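Local coordinates for protein glycerol-3-phosphate dehydrogenase [NAD(P)+] (Coxiella burnetii, PDB 3K96) that probably catalyses the NAD(P)H-dependent reduction of dihydroxyacetone phosphate to sn-glycerol 3-phosphate, the precursor for phospholipid synthesis, at residues I129-K134 / M156-G161; L142-V147 / D205-E210; I32-A37 / L104-S109; A175-S180 / G263-G268. All blocks are in the same frame, centred on the assembly; numbering follows the deposited sequence. Where two conformers were deposited one is given.

Contact 1 (I129-K134 / M156-G161); sequences IAWGTK and MAVISG
Ile129-Trp131 and Met156-Ser160 run side by side as parallel strands, 4.7 Å apart at their closest and inclined by 17°, joined by hydrogen bonds from Ala157 N to Ile129 O, from Trp131 N to Ala157 O (3.0 Å) and from Ile159 N to Trp131 O. Ala130 and Ala157 share one face of the sheet, their CB atoms 4.1 Å apart, both touching Phe185 of helix 183-193. On the face of Ile129, Met156 and Val158, a chi1 of 61° folds the indole of Trp131 back over the neighbouring strand. Ala157 O lies over one face of the Trp131 ring, 3.4 Å from Trp131 CE3, and Val158 CB sits over the same face towards its rim. Met156 SD meets the edge of the six-membered ring in a Met-aromatic contact, 5.2 Å from its centroid. The two strands and helix 143-151 between them form a beta-alpha-beta unit of the Rossmann-type sheet, and beyond their C-terminal ends the segments lead towards the predicted substrate site. There a water donates to both Gly132 O and Ile159 O. The extended chain of Lys134 passes Ser160 OG, and its NZ makes a weak hydrogen bond to Gly161 O. A second water accepts from Lys134 NZ and Gly161 N, while the salt bridge of this ammonium is with Asp269, also a predicted substrate-binding residue.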
loop_
_atom_site.group_PDB
_atom_site.type_symbol
_atom_site.label_atom_id
_atom_site.label_comp_id
_atom_site.label_asym_id
_atom_site.label_seq_id
_atom_site.Cartn_x
_atom_site.Cartn_y
_atom_site.Cartn_z
ATOM N N ILE A 129 4.041 -20.638 -23.556
ATOM C CA ILE A 129 4.971 -19.666 -23.016
ATOM C C ILE A 129 4.393 -18.824 -21.888
ATOM O O ILE A 129 3.403 -18.133 -22.053
ATOM C CB ILE A 129 5.475 -18.735 -24.153
ATOM C CG1 ILE A 129 6.286 -19.547 -25.173
ATOM C CG2 ILE A 129 6.384 -17.589 -23.615
ATOM C CD1 ILE A 129 6.597 -18.778 -26.413
ATOM N N ALA A 130 5.028 -18.904 -20.728
ATOM C CA ALA A 130 4.620 -18.103 -19.579
ATOM C C ALA A 130 5.791 -17.214 -19.256
ATOM O O ALA A 130 6.899 -17.513 -19.666
ATOM C CB ALA A 130 4.264 -18.989 -18.393
ATOM N N TRP A 131 5.547 -16.086 -18.573
ATOM C CA TRP A 131 6.640 -15.214 -18.155
ATOM C C TRP A 131 6.371 -14.572 -16.783
ATOM O O TRP A 131 5.218 -14.379 -16.361
ATOM C CB TRP A 131 6.952 -14.115 -19.184
ATOM C CG TRP A 131 5.799 -13.196 -19.424
ATOM C CD1 TRP A 131 5.506 -12.043 -18.743
ATOM C CD2 TRP A 131 4.772 -13.365 -20.388
ATOM N NE1 TRP A 131 4.346 -11.488 -19.232
ATOM C CE2 TRP A 131 3.877 -12.286 -20.245
ATOM C CE3 TRP A 131 4.514 -14.332 -21.365
ATOM C CZ2 TRP A 131 2.751 -12.146 -21.043
ATOM C CZ3 TRP A 131 3.389 -14.194 -22.157
ATOM C CH2 TRP A 131 2.520 -13.108 -21.989
ATOM N N GLY A 132 7.477 -14.290 -16.101
ATOM C CA GLY A 132 7.493 -13.595 -14.819
ATOM C C GLY A 132 8.087 -12.209 -15.000
ATOM O O GLY A 132 8.126 -11.413 -14.042
ATOM N N THR A 133 8.577 -11.930 -16.217
ATOM C CA THR A 133 9.119 -10.607 -16.570
ATOM C C THR A 133 8.050 -9.530 -16.381
ATOM O O THR A 133 6.883 -9.764 -16.654
ATOM C CB THR A 133 9.540 -10.583 -18.056
ATOM O OG1 THR A 133 10.497 -11.625 -18.301
ATOM C CG2 THR A 133 10.108 -9.221 -18.474
ATOM N N LYS A 134 8.459 -8.347 -15.935
ATOM C CA LYS A 134 7.548 -7.197 -15.741
ATOM C C LYS A 134 8.146 -5.992 -16.466
ATOM O O LYS A 134 9.321 -5.706 -16.328
ATOM C CB LYS A 134 7.397 -6.861 -14.246
ATOM C CG LYS A 134 6.884 -8.020 -13.395
ATOM C CD LYS A 134 6.872 -7.676 -11.901
ATOM C CE LYS A 134 6.465 -8.875 -11.073
ATOM N NZ LYS A 134 6.537 -8.658 -9.615
ATOM N N MET A 156 -0.467 -18.602 -23.630
ATOM C CA MET A 156 0.384 -17.675 -22.898
ATOM C C MET A 156 -0.127 -17.419 -21.488
ATOM O O MET A 156 -1.305 -17.564 -21.232
ATOM C CB MET A 156 0.379 -16.328 -23.610
ATOM C CG MET A 156 0.952 -16.323 -24.971
ATOM S SD MET A 156 1.109 -14.628 -25.559
ATOM C CE MET A 156 -0.556 -14.109 -25.996
ATOM N N ALA A 157 0.769 -17.015 -20.593
ATOM C CA ALA A 157 0.401 -16.713 -19.213
ATOM C C ALA A 157 1.422 -15.798 -18.569
ATOM O O ALA A 157 2.596 -15.822 -18.932
ATOM C CB ALA A 157 0.277 -17.998 -18.378
ATOM N N VAL A 158 0.951 -15.001 -17.609
ATOM C CA VAL A 158 1.804 -14.100 -16.850
ATOM C C VAL A 158 1.591 -14.364 -15.374
ATOM O O VAL A 158 0.468 -14.546 -14.923
ATOM C CB VAL A 158 1.523 -12.609 -17.158
ATOM C CG1 VAL A 158 0.068 -12.276 -16.950
ATOM C CG2 VAL A 158 2.426 -11.676 -16.297
ATOM N N ILE A 159 2.685 -14.441 -14.632
ATOM C CA ILE A 159 2.631 -14.642 -13.197
ATOM C C ILE A 159 3.227 -13.361 -12.593
ATOM O O ILE A 159 4.338 -12.956 -12.949
ATOM C CB ILE A 159 3.392 -15.892 -12.773
ATOM C CG1 ILE A 159 3.109 -16.210 -11.304
ATOM C CG2 ILE A 159 4.891 -15.727 -13.052
ATOM C CD1 ILE A 159 3.750 -17.509 -10.837
ATOM N N SER A 160 2.469 -12.728 -11.701
ATOM C CA SER A 160 2.851 -11.450 -11.131
ATOM C C SER A 160 2.209 -11.184 -9.791
ATOM O O SER A 160 1.033 -11.426 -9.607
ATOM C CB SER A 160 2.425 -10.351 -12.084
ATOM O OG SER A 160 3.122 -9.151 -11.839
ATOM N N GLY A 161 3.006 -10.693 -8.855
ATOM C CA GLY A 161 2.515 -10.350 -7.522
ATOM C C GLY A 161 3.634 -9.884 -6.610
ATOM O O GLY A 161 4.786 -9.772 -7.053
HETATM O O HOH W 1 6.737 -12.250 -11.930
HETATM O O HOH W 2 5.894 -11.414 -9.304
#

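Contact 2 (L142-V147 / D205-E210); sequences LLHEVV and DMIGVE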
loop_
_atom_site.group_PDB
_atom_site.type_symbol
_atom_site.label_atom_id
_atom_site.label_comp_id
_atom_site.label_asym_id
_atom_site.label_seq_id
_atom_site.Cartn_x
_atom_site.Cartn_y
_atom_site.Cartn_z
ATOM N N LEU A 142 3.813 -4.626 -25.316
ATOM C CA LEU A 142 3.316 -5.476 -24.258
ATOM C C LEU A 142 3.949 -6.843 -24.500
ATOM O O LEU A 142 4.147 -7.245 -25.638
ATOM C CB LEU A 142 1.786 -5.550 -24.240
ATOM C CG LEU A 142 1.101 -4.386 -23.506
ATOM C CD1 LEU A 142 1.114 -3.149 -24.380
ATOM C CD2 LEU A 142 -0.303 -4.741 -23.126
ATOM N N LEU A 143 4.288 -7.533 -23.424
ATOM C CA LEU A 143 4.970 -8.790 -23.537
ATOM C C LEU A 143 4.164 -9.832 -24.264
ATOM O O LEU A 143 4.745 -10.587 -25.041
ATOM C CB LEU A 143 5.427 -9.280 -22.169
ATOM C CG LEU A 143 6.372 -8.305 -21.417
ATOM C CD1 LEU A 143 6.585 -8.722 -19.985
ATOM C CD2 LEU A 143 7.696 -8.140 -22.132
ATOM N N HIS A 144 2.851 -9.900 -24.048
ATOM C CA HIS A 144 2.051 -10.930 -24.741
ATOM C C HIS A 144 2.012 -10.658 -26.239
ATOM O O HIS A 144 1.890 -11.586 -27.051
ATOM C CB HIS A 144 0.629 -11.031 -24.197
ATOM C CG HIS A 144 -0.270 -9.938 -24.660
ATOM N ND1 HIS A 144 -0.539 -8.825 -23.904
ATOM C CD2 HIS A 144 -0.942 -9.771 -25.827
ATOM C CE1 HIS A 144 -1.342 -8.016 -24.575
ATOM N NE2 HIS A 144 -1.597 -8.566 -25.749
ATOM N N GLU A 145 2.104 -9.388 -26.613
ATOM C CA GLU A 145 2.110 -9.022 -28.001
ATOM C C GLU A 145 3.435 -9.444 -28.660
ATOM O O GLU A 145 3.437 -9.957 -29.806
ATOM C CB GLU A 145 1.798 -7.527 -28.187
ATOM C CG GLU A 145 1.660 -7.124 -29.641
ATOM C CD GLU A 145 2.967 -6.717 -30.269
ATOM O OE1 GLU A 145 3.661 -5.881 -29.647
ATOM O OE2 GLU A 145 3.289 -7.187 -31.391
ATOM N N VAL A 146 4.550 -9.273 -27.951
ATOM C CA VAL A 146 5.822 -9.704 -28.490
ATOM C C VAL A 146 5.765 -11.228 -28.664
ATOM O O VAL A 146 6.159 -11.761 -29.704
ATOM C CB VAL A 146 6.991 -9.344 -27.592
ATOM C CG1 VAL A 146 8.281 -9.886 -28.181
ATOM C CG2 VAL A 146 7.061 -7.789 -27.360
ATOM N N VAL A 147 5.251 -11.929 -27.658
ATOM C CA VAL A 147 5.170 -13.363 -27.751
ATOM C C VAL A 147 4.248 -13.787 -28.924
ATOM O O VAL A 147 4.660 -14.569 -29.798
ATOM C CB VAL A 147 4.718 -14.030 -26.433
ATOM C CG1 VAL A 147 4.515 -15.513 -26.658
ATOM C CG2 VAL A 147 5.755 -13.823 -25.287
ATOM N N ASP A 205 -7.297 -11.310 -16.330
ATOM C CA ASP A 205 -6.928 -10.076 -16.993
ATOM C C ASP A 205 -5.451 -9.962 -17.290
ATOM O O ASP A 205 -4.730 -9.194 -16.649
ATOM C CB ASP A 205 -7.379 -8.940 -16.063
ATOM C CG ASP A 205 -7.019 -7.565 -16.576
ATOM O OD1 ASP A 205 -6.849 -7.376 -17.804
ATOM O OD2 ASP A 205 -6.924 -6.658 -15.721
ATOM N N MET A 206 -4.992 -10.707 -18.285
ATOM C CA MET A 206 -3.579 -10.687 -18.627
ATOM C C MET A 206 -3.080 -9.258 -18.925
ATOM O O MET A 206 -2.034 -8.835 -18.449
ATOM C CB MET A 206 -3.331 -11.622 -19.800
ATOM C CG MET A 206 -1.922 -11.692 -20.285
ATOM S SD MET A 206 -1.668 -13.076 -21.470
ATOM C CE MET A 206 -2.023 -14.464 -20.483
ATOM N N ILE A 207 -3.837 -8.509 -19.692
ATOM C CA ILE A 207 -3.378 -7.182 -20.060
ATOM C C ILE A 207 -3.255 -6.254 -18.845
ATOM O O ILE A 207 -2.274 -5.548 -18.724
ATOM C CB ILE A 207 -4.218 -6.568 -21.188
ATOM C CG1 ILE A 207 -3.564 -5.295 -21.674
ATOM C CG2 ILE A 207 -5.661 -6.320 -20.736
ATOM C CD1 ILE A 207 -3.869 -4.994 -23.111
ATOM N N GLY A 208 -4.208 -6.313 -17.932
ATOM C CA GLY A 208 -4.167 -5.481 -16.745
ATOM C C GLY A 208 -2.983 -5.854 -15.876
ATOM O O GLY A 208 -2.290 -4.983 -15.355
ATOM N N VAL A 209 -2.753 -7.162 -15.720
ATOM C CA VAL A 209 -1.643 -7.659 -14.930
ATOM C C VAL A 209 -0.311 -7.167 -15.510
ATOM O O VAL A 209 0.575 -6.703 -14.782
ATOM C CB VAL A 209 -1.674 -9.238 -14.810
ATOM C CG1 VAL A 209 -0.378 -9.769 -14.240
ATOM C CG2 VAL A 209 -2.864 -9.683 -13.950
ATOM N N GLU A 210 -0.170 -7.247 -16.824
ATOM C CA GLU A 210 1.046 -6.797 -17.475
ATOM C C GLU A 210 1.285 -5.315 -17.278
ATOM O O GLU A 210 2.369 -4.902 -16.960
ATOM C CB GLU A 210 0.965 -7.039 -18.977
ATOM C CG GLU A 210 1.169 -8.482 -19.402
ATOM C CD GLU A 210 1.010 -8.630 -20.917
ATOM O OE1 GLU A 210 2.024 -8.728 -21.609
ATOM O OE2 GLU A 210 -0.131 -8.580 -21.413
#
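Glu210 grips the first turn of helix 143-151 with both carboxylate oxygens. Glu210 OE2 accepts from His144 ND1 at 2.5 Å, a short His-carboxylate hydrogen bond, while Glu210 OE1 accepts from His144 N at 2.8 Å. The contact joins the nucleotide-binding Rossmann domain to the long helix 206-228 of the C-terminal half, and the two short helical segments run at 118° to each other. ND1 approaches OE2 on its syn lone pair, with the oxygen close to the imidazole plane; ring and carboxylate are nevertheless turned 57° apart. A chi1 of 77° at His144 turns the ND1 edge of the ring to the acid. Glu210 OE1 also lies 3.1 Å from Leu143 N, so the carboxylate sits over the amino end of the helix, where the dipole and the imidazole would both be expected to stabilise its negative charge. The indole of Trp131 borders Glu210, Leu143 and His144. Further out, Met206 SD stands obliquely to the His144 ring, 5.4 Å from the ring centroid, and lies 4.1 Å from His144 CB. On the other flank of the carboxylate, Leu142 and Ile207 close the contact through their methyls, Leu142 CD2 lying 3.6 Å from Ile207 CD1.

Contact 3 (I32-A37 / L104-S109); sequences IAILGA and LIVVPS
Leu35 binds Leu104 and Val106 through its backbone: its N donates to Leu104 O at 3.0 Å, and its O accepts from Val106 N at 2.7 Å with a nearly straight N-H...O angle of 175°. One step earlier, Leu104 N donates to Ala33 O at 2.8 Å. Between these bonds Ile34 CA brings its hydrogen to Leu104 O, which therefore receives a second, weaker contact. On one face of the sheet Ile34 and Leu104 lie side by side and point the same way, CG1 of the first 4.1 Å from CD2 of the second. Leu35 and Ile105 pair on the other face, CD1 to CG1 at 4.2 Å. Past the strands, Val107 leans CG1 against Leu35 O and onto Gly36 CA, 3.6 Å away. Helix 39-49 packs on Ile34 and Val106, and helix 109-119 on Leu35 and Ile105, so each face has its own helical layer. These are central neighbouring strands of the Rossmann fold, and Gly36 opens a GxGxxG pattern consistent with dinucleotide binding; Val106 borders Trp40, a predicted NADPH residue. The positive phi of 121° and the close approach of Val106 O and Val107 CG1 leave no room for a side chain at Gly36. Its absence lets the chain turn tightly against Val107.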
loop_
_atom_site.group_PDB
_atom_site.type_symbol
_atom_site.label_atom_id
_atom_site.label_comp_id
_atom_site.label_asym_id
_atom_site.label_seq_id
_atom_site.Cartn_x
_atom_site.Cartn_y
_atom_site.Cartn_z
ATOM N N ILE A 32 10.162 -28.594 -17.211
ATOM C CA ILE A 32 9.764 -27.240 -17.559
ATOM C C ILE A 32 11.062 -26.454 -17.674
ATOM O O ILE A 32 12.017 -26.719 -16.939
ATOM C CB ILE A 32 8.779 -26.641 -16.538
ATOM C CG1 ILE A 32 8.346 -25.221 -16.972
ATOM C CG2 ILE A 32 9.371 -26.661 -15.144
ATOM C CD1 ILE A 32 7.165 -24.703 -16.192
ATOM N N ALA A 33 11.137 -25.543 -18.635
ATOM C CA ALA A 33 12.329 -24.730 -18.806
ATOM C C ALA A 33 12.074 -23.319 -18.277
ATOM O O ALA A 33 11.022 -22.718 -18.555
ATOM C CB ALA A 33 12.758 -24.672 -20.298
ATOM N N ILE A 34 13.030 -22.813 -17.498
ATOM C CA ILE A 34 12.983 -21.435 -17.003
ATOM C C ILE A 34 14.148 -20.673 -17.621
ATOM O O ILE A 34 15.310 -20.990 -17.368
ATOM C CB ILE A 34 13.059 -21.369 -15.467
ATOM C CG1 ILE A 34 11.772 -21.958 -14.868
ATOM C CG2 ILE A 34 13.288 -19.935 -15.027
ATOM C CD1 ILE A 34 11.755 -22.082 -13.366
ATOM N N LEU A 35 13.819 -19.677 -18.440
ATOM C CA LEU A 35 14.792 -18.866 -19.142
ATOM C C LEU A 35 14.999 -17.573 -18.350
ATOM O O LEU A 35 14.098 -16.738 -18.271
ATOM C CB LEU A 35 14.285 -18.555 -20.570
ATOM C CG LEU A 35 13.814 -19.758 -21.420
ATOM C CD1 LEU A 35 13.440 -19.320 -22.853
ATOM C CD2 LEU A 35 14.844 -20.896 -21.450
ATOM N N GLY A 36 16.184 -17.432 -17.766
ATOM C CA GLY A 36 16.527 -16.277 -16.907
ATOM C C GLY A 36 16.903 -16.785 -15.523
ATOM O O GLY A 36 16.040 -17.222 -14.737
ATOM N N ALA A 37 18.190 -16.715 -15.208
ATOM C CA ALA A 37 18.674 -17.212 -13.945
ATOM C C ALA A 37 18.975 -16.103 -12.958
ATOM O O ALA A 37 19.972 -16.152 -12.216
ATOM C CB ALA A 37 19.892 -18.108 -14.167
ATOM N N LEU A 104 8.995 -20.897 -19.168
ATOM C CA LEU A 104 8.724 -19.777 -18.261
ATOM C C LEU A 104 9.882 -18.788 -18.330
ATOM O O LEU A 104 10.988 -19.069 -17.872
ATOM C CB LEU A 104 8.520 -20.306 -16.842
ATOM C CG LEU A 104 8.392 -19.290 -15.709
ATOM C CD1 LEU A 104 7.262 -18.268 -15.967
ATOM C CD2 LEU A 104 8.183 -20.056 -14.416
ATOM N N ILE A 105 9.631 -17.648 -18.956
ATOM C CA ILE A 105 10.649 -16.640 -19.158
ATOM C C ILE A 105 10.676 -15.635 -17.999
ATOM O O ILE A 105 9.660 -15.045 -17.673
ATOM C CB ILE A 105 10.383 -15.844 -20.459
ATOM C CG1 ILE A 105 10.286 -16.798 -21.669
ATOM C CG2 ILE A 105 11.451 -14.781 -20.641
ATOM C CD1 ILE A 105 9.911 -16.115 -22.982
ATOM N N VAL A 106 11.861 -15.416 -17.429
ATOM C CA VAL A 106 12.019 -14.508 -16.304
ATOM C C VAL A 106 13.298 -13.665 -16.461
ATOM O O VAL A 106 14.104 -13.579 -15.555
ATOM C CB VAL A 106 12.072 -15.278 -14.953
ATOM C CG1 VAL A 106 11.880 -14.320 -13.801
ATOM C CG2 VAL A 106 10.980 -16.357 -14.883
ATOM N N VAL A 107 13.481 -13.054 -17.623
ATOM C CA VAL A 107 14.620 -12.188 -17.857
ATOM C C VAL A 107 14.174 -10.717 -17.681
ATOM O O VAL A 107 12.982 -10.424 -17.609
ATOM C CB VAL A 107 15.192 -12.433 -19.253
ATOM C CG1 VAL A 107 15.645 -13.892 -19.385
ATOM C CG2 VAL A 107 14.176 -12.105 -20.331
ATOM N N PRO A 108 15.118 -9.792 -17.582
ATOM C CA PRO A 108 14.659 -8.418 -17.475
ATOM C C PRO A 108 13.875 -7.971 -18.720
ATOM O O PRO A 108 14.063 -8.519 -19.812
ATOM C CB PRO A 108 15.962 -7.618 -17.348
ATOM C CG PRO A 108 16.926 -8.566 -16.765
ATOM C CD PRO A 108 16.574 -9.899 -17.420
ATOM N N SER A 109 13.020 -6.966 -18.564
ATOM C CA SER A 109 12.220 -6.482 -19.675
ATOM C C SER A 109 13.065 -6.010 -20.865
ATOM O O SER A 109 12.668 -6.186 -22.027
ATOM C CB SER A 109 11.260 -5.384 -19.200
ATOM O OG SER A 109 11.949 -4.339 -18.559
#

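Contact 4 (A175-S180 / G263-G268); sequences AVSLAS and GLAGLG
Leu264 supplies nearly all the apolar packing against Ala175-Ser177, laying its two methyls along the strand. Leu264 CD1 lies 3.9 Å from Ala175 CB and 3.8 Å from Val176 C, whereas Leu264 CD2 stands 3.7 Å from Ala175 O. A chi1 of -66° sends the Leu264 branch out from the first turn of helix 264-275 and across the strand. Tyr201 of the adjacent strand 198-203 touches both Ala175 and Leu264. The polar side chain at the interface is Ser177, whose OG lies 3.5 Å from Leu264 CB and 4.0 Å from Ala265 N. No hydrogen bond crosses between the segments. Within the helical segment, Gly268 N reaches back to Gly263 O at 3.0 Å, five residues away, giving the wider pi-type turn. The contact sets the antiparallel strand of the Rossmann-type sheet against the helical C-terminal region; the axes of segments 175-180 and 264-268 approach to 8.2 Å at 138°. The second subunit packs here too: its Ala238 meets Ala175, its Thr241 meets Leu264, and its Leu267 meets Leu267. Between these two segments the join is apolar and shape-based, carried mainly by Leu264, with no polar bond fixing it.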
loop_
_atom_site.group_PDB
_atom_site.type_symbol
_atom_site.label_atom_id
_atom_site.label_comp_id
_atom_site.label_asym_id
_atom_site.label_seq_id
_atom_site.Cartn_x
_atom_site.Cartn_y
_atom_site.Cartn_z
ATOM N N ALA A 175 1.916 -14.721 -2.178
ATOM C CA ALA A 175 0.731 -14.860 -3.028
ATOM C C ALA A 175 0.940 -14.061 -4.303
ATOM O O ALA A 175 1.369 -12.917 -4.248
ATOM C CB ALA A 175 -0.520 -14.408 -2.283
ATOM N N VAL A 176 0.672 -14.685 -5.458
ATOM C CA VAL A 176 0.816 -14.037 -6.753
ATOM C C VAL A 176 -0.386 -14.352 -7.634
ATOM O O VAL A 176 -1.141 -15.292 -7.371
ATOM C CB VAL A 176 2.085 -14.468 -7.508
ATOM C CG1 VAL A 176 3.353 -14.007 -6.781
ATOM C CG2 VAL A 176 2.084 -16.008 -7.735
ATOM N N SER A 177 -0.588 -13.539 -8.664
ATOM C CA SER A 177 -1.675 -13.776 -9.606
ATOM C C SER A 177 -1.111 -14.475 -10.834
ATOM O O SER A 177 0.063 -14.336 -11.154
ATOM C CB SER A 177 -2.335 -12.465 -10.041
ATOM O OG SER A 177 -2.929 -11.777 -8.944
ATOM N N LEU A 178 -1.961 -15.228 -11.509
ATOM C CA LEU A 178 -1.579 -15.877 -12.752
ATOM C C LEU A 178 -2.725 -15.705 -13.751
ATOM O O LEU A 178 -3.845 -16.170 -13.518
ATOM C CB LEU A 178 -1.234 -17.332 -12.515
ATOM C CG LEU A 178 -0.638 -18.071 -13.699
ATOM C CD1 LEU A 178 0.239 -19.232 -13.205
ATOM C CD2 LEU A 178 -1.713 -18.541 -14.674
ATOM N N ALA A 179 -2.436 -14.965 -14.823
ATOM C CA ALA A 179 -3.379 -14.693 -15.900
ATOM C C ALA A 179 -2.918 -15.361 -17.180
ATOM O O ALA A 179 -1.733 -15.325 -17.522
ATOM C CB ALA A 179 -3.523 -13.184 -16.133
ATOM N N SER A 180 -3.873 -15.912 -17.909
ATOM C CA SER A 180 -3.606 -16.636 -19.120
ATOM C C SER A 180 -4.665 -16.434 -20.184
ATOM O O SER A 180 -5.791 -16.066 -19.895
ATOM C CB SER A 180 -3.543 -18.128 -18.787
ATOM O OG SER A 180 -3.212 -18.878 -19.936
ATOM N N GLY A 263 -5.724 -5.666 -6.804
ATOM C CA GLY A 263 -5.281 -7.030 -6.448
ATOM C C GLY A 263 -3.780 -7.158 -6.247
ATOM O O GLY A 263 -3.061 -6.163 -6.148
ATOM N N LEU A 264 -3.310 -8.414 -6.220
ATOM C CA LEU A 264 -1.910 -8.725 -6.007
ATOM C C LEU A 264 -0.965 -8.120 -7.022
ATOM O O LEU A 264 0.110 -7.644 -6.642
ATOM C CB LEU A 264 -1.723 -10.246 -5.977
ATOM C CG LEU A 264 -2.364 -10.990 -4.814
ATOM C CD1 LEU A 264 -2.525 -12.509 -5.097
ATOM C CD2 LEU A 264 -1.548 -10.726 -3.514
ATOM N N ALA A 265 -1.367 -8.115 -8.300
ATOM C CA ALA A 265 -0.509 -7.622 -9.391
ATOM C C ALA A 265 -0.456 -6.076 -9.443
ATOM O O ALA A 265 0.496 -5.495 -9.965
ATOM C CB ALA A 265 -0.972 -8.197 -10.730
ATOM N N GLY A 266 -1.457 -5.425 -8.865
ATOM C CA GLY A 266 -1.480 -3.961 -8.831
ATOM C C GLY A 266 -1.023 -3.545 -7.448
ATOM O O GLY A 266 0.182 -3.536 -7.152
ATOM N N LEU A 267 -1.998 -3.256 -6.593
ATOM C CA LEU A 267 -1.758 -2.836 -5.204
ATOM C C LEU A 267 -0.738 -3.655 -4.423
ATOM O O LEU A 267 0.142 -3.100 -3.775
ATOM C CB LEU A 267 -3.085 -2.849 -4.441
ATOM C CG LEU A 267 -3.003 -2.690 -2.928
ATOM C CD1 LEU A 267 -2.426 -1.336 -2.575
ATOM C CD2 LEU A 267 -4.365 -2.895 -2.317
ATOM N N GLY A 268 -0.840 -4.983 -4.481
ATOM C CA GLY A 268 0.062 -5.827 -3.718
ATOM C C GLY A 268 1.509 -5.585 -4.021
ATOM O O GLY A 268 2.294 -5.246 -3.129
#

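Contacts 1, 3 and 4 all reach one sheet. Contact 3 adjoins contact 1 through Ala130 O and Gly132 N, each 2.8 Å from its partner, Ile105 N and Ile105 O respectively; contact 4 follows on the other flank, with Val158 N 2.7 Å from Ala179 O. Contact 2 lies over the Trp131 face of contact 1, their centres about 8 Å apart, and brings Met206 against strand 174-180 of contact 4. Between the predicted cofactor-binding side at contact 3 and the C-terminal helices of contacts 2 and 4, contact 1 carries Lys134 and Gly161 into the predicted substrate site, where Lys134 approaches Lys216, the predicted proton acceptor, to about 4 Å between side chains.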